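PDB 6S3Y: PlyP35, which is a Listeria phage endolysin whose C-terminal cell wall binding domain probably anchors the enzyme to the listerial cell wall. Local coordinates for residues 6-11 with 108-113; 86-91 with 98-103; 116-121 with 131-136. All coordinates share one frame; numbering follows the deposited sequence.

In the fold
Contact 1 joins a strand matching the first of two SH3-like cell wall binding domain sequences to one matching the second, while contacts 2 and 3 lie wholly in the second. Contacts 1 and 3 are neighbours, their centres about 7 Å apart: Thr-110 OG1 lies 2.6 Å from Pro-119 O, a probable hydrogen bond, and Lys-11 NZ lies 2.9 Å from Tyr-134 O, another. Contact 2 has its centre about 14 Å from that of contact 1 and about 10 Å from that of contact 3. Ile-10 CG2 packs 3.7 Å from Ala-86 CB, Leu-120 meets Cys-88, and the selenium of selenomethionine Met-135 (SE) packs on Phe-87 O. Ile-10, Leu-120 and Leu-102 thus tie the three into one apolar interior.

Contact 1 of 3, residues 6-11 with 108-113; sequences INIVIK and GITHPA
Ile-6 and Ile-8 pair with Thr-110 and Gly-108 as two antiparallel hydrogen-bonded pairs, and Asn-7 faces Ile-109 as the non-hydrogen-bonded pair between them. The contact brings strand 6-17, from the start of the chain, against strand 107-110, nearly a hundred residues on, within one antiparallel sheet. Ile-6 N to Thr-110 O is 2.9 Å and Gly-108 N to Ile-8 O 3.0 Å, and each is returned by a bond of like length. Ile-6 O also receives a CA-H...O contact from Ile-109 CA at 3.3 Å.

The tight side carries Ile-8 and Thr-110. Their side chains cross at about a right angle, with Ile-8 CG2 3.7 Å from Thr-110 CG2. Thr-110 OG1 is anti to the backbone N (chi1 -172°), which leaves CG2 to meet the isoleucine while the hydroxyl bonds to Pro-119 O. Phe-136 packs against Ile-8 on this side. At the edge of the contact Ile-6 CG1 approaches Pro-112 CD to 4.0 Å.

On the other face things are looser. Asn-7 and Ile-109, both exposed, lie side by side and point the same way, with Asn-7 OD1 3.6 Å from Ile-109 CG1. A water donates to Asn-7 OD1 and to Gly-108 O, each at 2.9 Å, so Gly-108 O takes two donors, this water and Ile-8 N. The chemistry is that of a strand pairing apolar and buried at Ile-8 and Thr-110, with a more exposed face where water bridges the strands.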
loop_
_atom_site.group_PDB
_atom_site.type_symbol
_atom_site.label_atom_id
_atom_site.label_comp_id
_atom_site.label_asym_id
_atom_site.label_seq_id
_atom_site.Cartn_x
_atom_site.Cartn_y
_atom_site.Cartn_z
ATOM N N ILE A 6 0.218 -20.036 5.006
ATOM C CA ILE A 6 -0.757 -18.999 5.444
ATOM C C ILE A 6 -1.548 -18.603 4.202
ATOM O O ILE A 6 -0.926 -18.252 3.175
ATOM C CB ILE A 6 -0.010 -17.795 6.048
ATOM C CG1 ILE A 6 0.947 -18.202 7.170
ATOM C CG2 ILE A 6 -0.983 -16.719 6.461
ATOM C CD1 ILE A 6 0.214 -18.818 8.348
ATOM N N ASN A 7 -2.871 -18.666 4.273
ATOM C CA ASN A 7 -3.753 -18.088 3.231
ATOM C C ASN A 7 -3.920 -16.600 3.552
ATOM O O ASN A 7 -4.211 -16.278 4.709
ATOM C CB ASN A 7 -5.081 -18.828 3.170
ATOM C CG ASN A 7 -4.892 -20.259 2.712
ATOM O OD1 ASN A 7 -4.428 -20.497 1.608
ATOM N ND2 ASN A 7 -5.270 -21.205 3.544
ATOM N N ILE A 8 -3.734 -15.739 2.559
ATOM C CA ILE A 8 -3.811 -14.269 2.756
ATOM C C ILE A 8 -4.778 -13.690 1.736
ATOM O O ILE A 8 -4.966 -14.280 0.656
ATOM C CB ILE A 8 -2.426 -13.604 2.670
ATOM C CG1 ILE A 8 -1.875 -13.599 1.241
ATOM C CG2 ILE A 8 -1.469 -14.235 3.654
ATOM C CD1 ILE A 8 -0.578 -12.766 1.116
ATOM N N VAL A 9 -5.342 -12.543 2.080
ATOM C CA VAL A 9 -6.152 -11.726 1.147
ATOM C C VAL A 9 -5.638 -10.288 1.229
ATOM O O VAL A 9 -5.496 -9.742 2.344
ATOM C CB VAL A 9 -7.664 -11.867 1.427
ATOM C CG1 VAL A 9 -7.974 -11.715 2.883
ATOM C CG2 VAL A 9 -8.497 -10.903 0.594
ATOM N N ILE A 10 -5.328 -9.721 0.068
ATOM C CA ILE A 10 -4.808 -8.335 -0.027
ATOM C C ILE A 10 -5.962 -7.404 0.398
ATOM O O ILE A 10 -7.114 -7.615 -0.053
ATOM C CB ILE A 10 -4.233 -8.053 -1.423
ATOM C CG1 ILE A 10 -2.754 -8.453 -1.507
ATOM C CG2 ILE A 10 -4.399 -6.579 -1.809
ATOM C CD1 ILE A 10 -2.459 -9.862 -1.068
ATOM N N LYS A 11 -5.661 -6.426 1.244
ATOM C CA LYS A 11 -6.692 -5.537 1.853
ATOM C C LYS A 11 -7.403 -4.712 0.779
ATOM O O LYS A 11 -6.828 -4.470 -0.314
ATOM C CB LYS A 11 -6.090 -4.614 2.908
ATOM C CG LYS A 11 -5.588 -5.321 4.154
ATOM C CD LYS A 11 -4.926 -4.331 5.125
ATOM C CE LYS A 11 -4.578 -4.991 6.433
ATOM N NZ LYS A 11 -3.761 -4.120 7.291
ATOM N N GLY A 108 -3.770 -15.159 -1.916
ATOM C CA GLY A 108 -2.418 -15.713 -2.076
ATOM C C GLY A 108 -2.085 -16.718 -1.008
ATOM O O GLY A 108 -2.883 -16.858 -0.052
ATOM N N ILE A 109 -0.930 -17.360 -1.134
ATOM C CA ILE A 109 -0.379 -18.269 -0.096
ATOM C C ILE A 109 1.042 -17.809 0.210
ATOM O O ILE A 109 1.766 -17.486 -0.731
ATOM C CB ILE A 109 -0.435 -19.730 -0.570
ATOM C CG1 ILE A 109 -1.872 -20.162 -0.905
ATOM C CG2 ILE A 109 0.162 -20.656 0.486
ATOM C CD1 ILE A 109 -1.972 -21.548 -1.519
ATOM N N THR A 110 1.401 -17.744 1.475
ATOM C CA THR A 110 2.750 -17.371 1.934
ATOM C C THR A 110 3.115 -18.294 3.092
ATOM O O THR A 110 2.407 -19.297 3.287
ATOM C CB THR A 110 2.837 -15.879 2.278
ATOM O OG1 THR A 110 4.209 -15.551 2.527
ATOM C CG2 THR A 110 2.003 -15.509 3.480
ATOM N N HIS A 111 4.192 -17.988 3.797
ATOM C CA HIS A 111 4.747 -18.812 4.898
ATOM C C HIS A 111 5.153 -17.861 5.999
ATOM O O HIS A 111 5.502 -16.731 5.693
ATOM C CB HIS A 111 5.956 -19.647 4.429
ATOM C CG HIS A 111 5.624 -20.522 3.270
ATOM N ND1 HIS A 111 5.755 -20.098 1.973
ATOM C CD2 HIS A 111 5.043 -21.738 3.222
ATOM C CE1 HIS A 111 5.327 -21.039 1.170
ATOM N NE2 HIS A 111 4.887 -22.053 1.906
ATOM N N PRO A 112 5.130 -18.306 7.271
ATOM C CA PRO A 112 5.581 -17.502 8.398
ATOM C C PRO A 112 6.953 -16.916 8.102
ATOM O O PRO A 112 7.824 -17.651 7.709
ATOM C CB PRO A 112 5.689 -18.471 9.590
ATOM C CG PRO A 112 4.746 -19.579 9.226
ATOM C CD PRO A 112 4.689 -19.630 7.708
ATOM N N ALA A 113 7.070 -15.603 8.275
ATOM C CA ALA A 113 8.300 -14.825 8.031
ATOM C C ALA A 113 8.617 -14.079 9.326
ATOM O O ALA A 113 7.840 -13.192 9.693
ATOM C CB ALA A 113 8.123 -13.900 6.849
HETATM O O HOH W 1 -5.088 -18.749 -0.566
#

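Contact 2 of 3, residues 86-91 with 98-103; sequences AFCWDN and DFINLK
Phe-87 and Phe-99 meet on one face of an antiparallel hairpin, with Trp-89 completing an aromatic cluster. Phe-99 can be followed outward. Its CB sits 3.4 Å from Cys-88 O and 3.5 Å from Trp-89 CD1, pressed obliquely against the indole. CG lies between the backbone N and the carbonyl carbon (chi1 64°), and from there the side chain runs beside that of Phe-87, the two pointing the same way. CD1 comes to 3.6 Å from Phe-87 CE1, and CE1 further out touches Phe-87 CE1 and Phe-87 CZ. The result is an offset edge-to-face pair, the edge of Phe-99 toward the face of Phe-87, with planes at 83°. Ile-100 O lies at the edge of the Phe-87 ring, 3.5 Å from Phe-87 CD1.

The opposite face is apolar: Cys-88 SG touches Ile-100 CB and Leu-102 CD1, each at 3.9 Å. At the turn end, Asp-90 N donates to Asp-98 O at 2.8 Å, and Asp-98 N returns a weak, long bond to Asp-90 OD1. The two carboxylates come close, but Lys-127 makes salt bridges to both and Arg-125 a further one to Asp-98, which should offset their repulsion.

Among the neighbouring strands, Cys-88 and Leu-102 pack on Leu-120 of strand 117-121, Ile-10 of strand 6-17 covers Ala-86 and Leu-102, Phe-129 of strand 128-132 lies against Cys-88 and Ile-100, and Tyr-63 meets Phe-87 edge-to-face.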
loop_
_atom_site.group_PDB
_atom_site.type_symbol
_atom_site.label_atom_id
_atom_site.label_comp_id
_atom_site.label_asym_id
_atom_site.label_seq_id
_atom_site.Cartn_x
_atom_site.Cartn_y
_atom_site.Cartn_z
ATOM N N ALA A 86 -2.330 -3.391 -3.546
ATOM C CA ALA A 86 -1.070 -3.587 -2.805
ATOM C C ALA A 86 0.047 -3.846 -3.813
ATOM O O ALA A 86 -0.177 -3.709 -5.054
ATOM C CB ALA A 86 -1.256 -4.700 -1.811
ATOM N N PHE A 87 1.214 -4.236 -3.326
ATOM C CA PHE A 87 2.399 -4.544 -4.145
ATOM C C PHE A 87 3.091 -5.752 -3.530
ATOM O O PHE A 87 2.976 -5.938 -2.294
ATOM C CB PHE A 87 3.387 -3.388 -4.163
ATOM C CG PHE A 87 3.065 -2.241 -5.086
ATOM C CD1 PHE A 87 2.856 -2.451 -6.434
ATOM C CD2 PHE A 87 3.037 -0.942 -4.602
ATOM C CE1 PHE A 87 2.615 -1.389 -7.285
ATOM C CE2 PHE A 87 2.802 0.123 -5.462
ATOM C CZ PHE A 87 2.579 -0.096 -6.800
ATOM N N CYS A 88 3.834 -6.508 -4.350
ATOM C CA CYS A 88 4.960 -7.337 -3.846
ATOM C C CYS A 88 6.202 -6.999 -4.664
ATOM O O CYS A 88 6.079 -6.539 -5.850
ATOM C CB CYS A 88 4.633 -8.823 -3.862
ATOM S SG CYS A 88 4.127 -9.425 -5.490
ATOM N N TRP A 89 7.372 -7.185 -4.054
ATOM C CA TRP A 89 8.656 -6.749 -4.644
ATOM C C TRP A 89 9.626 -7.931 -4.710
ATOM O O TRP A 89 9.601 -8.768 -3.794
ATOM C CB TRP A 89 9.250 -5.635 -3.782
ATOM C CG TRP A 89 8.522 -4.316 -3.826
ATOM C CD1 TRP A 89 8.822 -3.240 -4.592
ATOM C CD2 TRP A 89 7.442 -3.906 -2.961
ATOM N NE1 TRP A 89 8.002 -2.196 -4.285
ATOM C CE2 TRP A 89 7.145 -2.572 -3.289
ATOM C CE3 TRP A 89 6.702 -4.530 -1.944
ATOM C CZ2 TRP A 89 6.138 -1.846 -2.652
ATOM C CZ3 TRP A 89 5.711 -3.813 -1.308
ATOM C CH2 TRP A 89 5.437 -2.493 -1.652
ATOM N N ASP A 90 10.525 -7.915 -5.687
ATOM C CA ASP A 90 11.511 -9.021 -5.823
ATOM C C ASP A 90 12.675 -8.793 -4.876
ATOM O O ASP A 90 13.574 -9.604 -4.886
ATOM C CB ASP A 90 11.963 -9.197 -7.252
ATOM C CG ASP A 90 12.906 -8.159 -7.793
ATOM O OD1 ASP A 90 12.988 -7.053 -7.221
ATOM O OD2 ASP A 90 13.502 -8.469 -8.824
ATOM N N ASN A 91 12.634 -7.766 -4.032
ATOM C CA ASN A 91 13.629 -7.660 -2.930
ATOM C C ASN A 91 13.049 -6.888 -1.747
ATOM O O ASN A 91 12.024 -6.218 -1.910
ATOM C CB ASN A 91 14.947 -7.097 -3.464
ATOM C CG ASN A 91 14.924 -5.604 -3.615
ATOM O OD1 ASN A 91 14.786 -4.894 -2.634
ATOM N ND2 ASN A 91 15.065 -5.136 -4.831
ATOM N N ASP A 98 11.825 -5.143 -9.605
ATOM C CA ASP A 98 10.673 -5.855 -10.196
ATOM C C ASP A 98 9.586 -5.899 -9.105
ATOM O O ASP A 98 9.825 -6.453 -8.016
ATOM C CB ASP A 98 11.146 -7.209 -10.712
ATOM C CG ASP A 98 10.214 -7.866 -11.714
ATOM O OD1 ASP A 98 9.222 -7.238 -12.092
ATOM O OD2 ASP A 98 10.479 -9.018 -12.072
ATOM N N PHE A 99 8.446 -5.254 -9.364
ATOM C CA PHE A 99 7.316 -5.251 -8.415
ATOM C C PHE A 99 6.043 -5.536 -9.203
ATOM O O PHE A 99 5.985 -5.209 -10.395
ATOM C CB PHE A 99 7.292 -3.948 -7.614
ATOM C CG PHE A 99 7.060 -2.696 -8.423
ATOM C CD1 PHE A 99 5.769 -2.290 -8.751
ATOM C CD2 PHE A 99 8.115 -1.925 -8.877
ATOM C CE1 PHE A 99 5.560 -1.108 -9.456
ATOM C CE2 PHE A 99 7.907 -0.774 -9.621
ATOM C CZ PHE A 99 6.625 -0.349 -9.885
ATOM N N ILE A 100 5.073 -6.131 -8.521
ATOM C CA ILE A 100 3.757 -6.529 -9.104
ATOM C C ILE A 100 2.661 -5.804 -8.320
ATOM O O ILE A 100 2.670 -5.874 -7.086
ATOM C CB ILE A 100 3.598 -8.056 -9.061
ATOM C CG1 ILE A 100 4.748 -8.766 -9.810
ATOM C CG2 ILE A 100 2.236 -8.457 -9.585
ATOM C CD1 ILE A 100 4.790 -10.274 -9.576
ATOM N N ASN A 101 1.760 -5.153 -9.051
ATOM C CA ASN A 101 0.502 -4.564 -8.536
ATOM C C ASN A 101 -0.431 -5.731 -8.187
ATOM O O ASN A 101 -0.815 -6.455 -9.118
ATOM C CB ASN A 101 -0.095 -3.592 -9.558
ATOM C CG ASN A 101 -1.366 -2.931 -9.057
ATOM O OD1 ASN A 101 -2.228 -3.615 -8.518
ATOM N ND2 ASN A 101 -1.505 -1.617 -9.224
ATOM N N LEU A 102 -0.729 -5.951 -6.904
ATOM C CA LEU A 102 -1.710 -6.965 -6.465
ATOM C C LEU A 102 -3.089 -6.300 -6.294
ATOM O O LEU A 102 -3.225 -5.374 -5.465
ATOM C CB LEU A 102 -1.224 -7.603 -5.171
ATOM C CG LEU A 102 0.132 -8.301 -5.264
ATOM C CD1 LEU A 102 0.580 -8.845 -3.906
ATOM C CD2 LEU A 102 0.077 -9.442 -6.258
ATOM N N LYS A 103 -4.084 -6.782 -7.031
ATOM C CA LYS A 103 -5.474 -6.252 -7.010
ATOM C C LYS A 103 -6.028 -6.354 -5.597
ATOM O O LYS A 103 -5.683 -7.324 -4.869
ATOM C CB LYS A 103 -6.355 -6.995 -8.031
ATOM C CG LYS A 103 -7.120 -6.117 -8.982
ATOM C CD LYS A 103 -8.256 -6.837 -9.729
ATOM C CE LYS A 103 -8.873 -5.889 -10.730
ATOM N NZ LYS A 103 -9.630 -4.783 -10.086
#

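Contact 3 of 3, residues 116-121 with 131-136; sequences GFYPLY and IPRYMF
Tyr-118 and Ile-131 form an antiparallel hydrogen-bonded pair in the hairpin of strands 117-121 and 128-132, where the second strand gives way to the short 3-10 segment 133-135. Tyr-118 N donates to Ile-131 O and Ile-131 N to Tyr-118 O, both at 3.0 Å, and Ile-131 O also lies at the edge of the tyrosine ring. Over one face of that ring stands Phe-136, edge on and offset toward the rim, with the planes at 82°. Tyr-118 CG, anti to its own carbonyl carbon (chi1 -72°), is the ring atom that comes nearest, 3.7 Å from Phe-136 CZ. The outer part of the tyrosine is brushed by Arg-133, whose CD lies 3.8 Å from Tyr-118 OH.

On the inner side Leu-120 CD1 and Ile-131 CG2 meet at 3.9 Å, and Ile-131 reaches Ile-10 with its CD1 end. A water accepts from Arg-133 N at 3.0 Å; its link to Gly-116 O is doubtfully short. The 3-10 turn has the N of selenomethionine Met-135 bonded to Pro-132 O, and it carries the chain to Phe-136. A 3-10 turn just before the last strand is a familiar feature of SH3-like barrels, consistent with the family of this domain.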
loop_
_atom_site.group_PDB
_atom_site.type_symbol
_atom_site.label_atom_id
_atom_site.label_comp_id
_atom_site.label_asym_id
_atom_site.label_seq_id
_atom_site.Cartn_x
_atom_site.Cartn_y
_atom_site.Cartn_z
ATOM N N GLY A 116 9.278 -10.468 8.674
ATOM C CA GLY A 116 8.099 -9.710 8.207
ATOM C C GLY A 116 8.065 -9.501 6.705
ATOM O O GLY A 116 7.169 -8.747 6.226
ATOM N N PHE A 117 8.973 -10.123 5.938
ATOM C CA PHE A 117 8.904 -10.099 4.453
ATOM C C PHE A 117 8.305 -11.422 3.999
ATOM O O PHE A 117 9.046 -12.424 3.888
ATOM C CB PHE A 117 10.272 -9.787 3.865
ATOM C CG PHE A 117 10.772 -8.421 4.244
ATOM C CD1 PHE A 117 10.357 -7.296 3.555
ATOM C CD2 PHE A 117 11.636 -8.265 5.318
ATOM C CE1 PHE A 117 10.814 -6.046 3.912
ATOM C CE2 PHE A 117 12.096 -7.006 5.684
ATOM C CZ PHE A 117 11.682 -5.904 4.982
ATOM N N TYR A 118 6.999 -11.424 3.747
ATOM C CA TYR A 118 6.221 -12.651 3.478
ATOM C C TYR A 118 6.479 -13.069 2.036
ATOM O O TYR A 118 6.285 -12.280 1.107
ATOM C CB TYR A 118 4.754 -12.431 3.853
ATOM C CG TYR A 118 4.547 -12.384 5.339
ATOM C CD1 TYR A 118 4.737 -11.203 6.040
ATOM C CD2 TYR A 118 4.214 -13.517 6.055
ATOM C CE1 TYR A 118 4.590 -11.153 7.418
ATOM C CE2 TYR A 118 4.050 -13.476 7.434
ATOM C CZ TYR A 118 4.248 -12.298 8.114
ATOM O OH TYR A 118 4.062 -12.265 9.458
ATOM N N PRO A 119 6.983 -14.314 1.821
ATOM C CA PRO A 119 7.345 -14.756 0.481
ATOM C C PRO A 119 6.134 -15.208 -0.332
ATOM O O PRO A 119 5.269 -15.910 0.183
ATOM C CB PRO A 119 8.296 -15.929 0.756
ATOM C CG PRO A 119 7.762 -16.502 2.080
ATOM C CD PRO A 119 7.337 -15.288 2.864
ATOM N N LEU A 120 6.108 -14.786 -1.589
ATOM C CA LEU A 120 5.084 -15.190 -2.582
ATOM C C LEU A 120 5.849 -15.849 -3.736
ATOM O O LEU A 120 6.627 -15.125 -4.435
ATOM C CB LEU A 120 4.299 -13.982 -3.087
ATOM C CG LEU A 120 3.489 -13.243 -2.027
ATOM C CD1 LEU A 120 2.838 -11.976 -2.595
ATOM C CD2 LEU A 120 2.434 -14.147 -1.446
ATOM N N TYR A 121 5.620 -17.152 -3.921
ATOM C CA TYR A 121 6.162 -17.903 -5.065
ATOM C C TYR A 121 5.110 -17.890 -6.181
ATOM O O TYR A 121 4.040 -18.517 -6.016
ATOM C CB TYR A 121 6.529 -19.339 -4.685
ATOM C CG TYR A 121 7.127 -20.056 -5.882
ATOM C CD1 TYR A 121 8.462 -19.852 -6.227
ATOM C CD2 TYR A 121 6.375 -20.882 -6.714
ATOM C CE1 TYR A 121 9.051 -20.527 -7.292
ATOM C CE2 TYR A 121 6.926 -21.507 -7.820
ATOM C CZ TYR A 121 8.278 -21.356 -8.100
ATOM O OH TYR A 121 8.841 -22.013 -9.170
ATOM N N ILE A 131 5.950 -9.395 0.333
ATOM C CA ILE A 131 4.839 -8.490 0.733
ATOM C C ILE A 131 4.957 -8.275 2.240
ATOM O O ILE A 131 5.121 -9.218 3.006
ATOM C CB ILE A 131 3.473 -9.045 0.279
ATOM C CG1 ILE A 131 2.357 -8.024 0.532
ATOM C CG2 ILE A 131 3.181 -10.401 0.903
ATOM C CD1 ILE A 131 0.999 -8.419 -0.059
ATOM N N PRO A 132 4.886 -7.013 2.714
ATOM C CA PRO A 132 4.882 -6.734 4.153
ATOM C C PRO A 132 3.516 -7.051 4.784
ATOM O O PRO A 132 2.493 -7.011 4.099
ATOM C CB PRO A 132 5.213 -5.242 4.193
ATOM C CG PRO A 132 4.610 -4.700 2.909
ATOM C CD PRO A 132 4.803 -5.795 1.891
ATOM N N ARG A 133 3.533 -7.344 6.090
ATOM C CA ARG A 133 2.360 -7.797 6.870
ATOM C C ARG A 133 1.171 -6.858 6.688
ATOM O O ARG A 133 0.021 -7.360 6.612
ATOM C CB ARG A 133 2.726 -7.899 8.364
ATOM C CG ARG A 133 1.630 -8.482 9.234
ATOM C CD ARG A 133 1.190 -9.872 8.804
ATOM N NE ARG A 133 0.047 -10.349 9.572
ATOM C CZ ARG A 133 -1.209 -9.998 9.331
ATOM N NH1 ARG A 133 -1.525 -9.220 8.307
ATOM N NH2 ARG A 133 -2.149 -10.446 10.137
ATOM N N TYR A 134 1.412 -5.552 6.595
ATOM C CA TYR A 134 0.338 -4.524 6.676
ATOM C C TYR A 134 -0.506 -4.495 5.406
ATOM O O TYR A 134 -1.523 -3.822 5.396
ATOM C CB TYR A 134 0.902 -3.134 7.048
ATOM C CG TYR A 134 1.734 -2.444 6.004
ATOM C CD1 TYR A 134 1.148 -1.692 5.004
ATOM C CD2 TYR A 134 3.123 -2.450 6.064
ATOM C CE1 TYR A 134 1.905 -1.026 4.052
ATOM C CE2 TYR A 134 3.889 -1.775 5.126
ATOM C CZ TYR A 134 3.283 -1.082 4.106
ATOM O OH TYR A 134 4.041 -0.400 3.193
HETATM N N MSE A 135 -0.131 -5.234 4.358
HETATM C CA MSE A 135 -0.882 -5.152 3.107
HETATM C C MSE A 135 -1.898 -6.288 2.949
HETATM O O MSE A 135 -2.597 -6.322 1.929
HETATM C CB MSE A 135 0.053 -5.118 1.900
HETATM C CG MSE A 135 0.863 -3.847 1.832
HETATM SE SE MSE A 135 1.916 -3.713 0.214
HETATM C CE MSE A 135 1.951 -1.829 -0.033
ATOM N N PHE A 136 -2.009 -7.176 3.936
ATOM C CA PHE A 136 -2.936 -8.293 3.786
ATOM C C PHE A 136 -3.573 -8.678 5.136
ATOM O O PHE A 136 -3.058 -8.327 6.221
ATOM C CB PHE A 136 -2.231 -9.514 3.169
ATOM C CG PHE A 136 -1.115 -10.121 3.985
ATOM C CD1 PHE A 136 -1.382 -11.030 4.996
ATOM C CD2 PHE A 136 0.212 -9.817 3.711
ATOM C CE1 PHE A 136 -0.341 -11.607 5.722
ATOM C CE2 PHE A 136 1.244 -10.397 4.441
ATOM C CZ PHE A 136 0.983 -11.283 5.452
HETATM O O HOH W 2 6.173 -6.806 7.433
#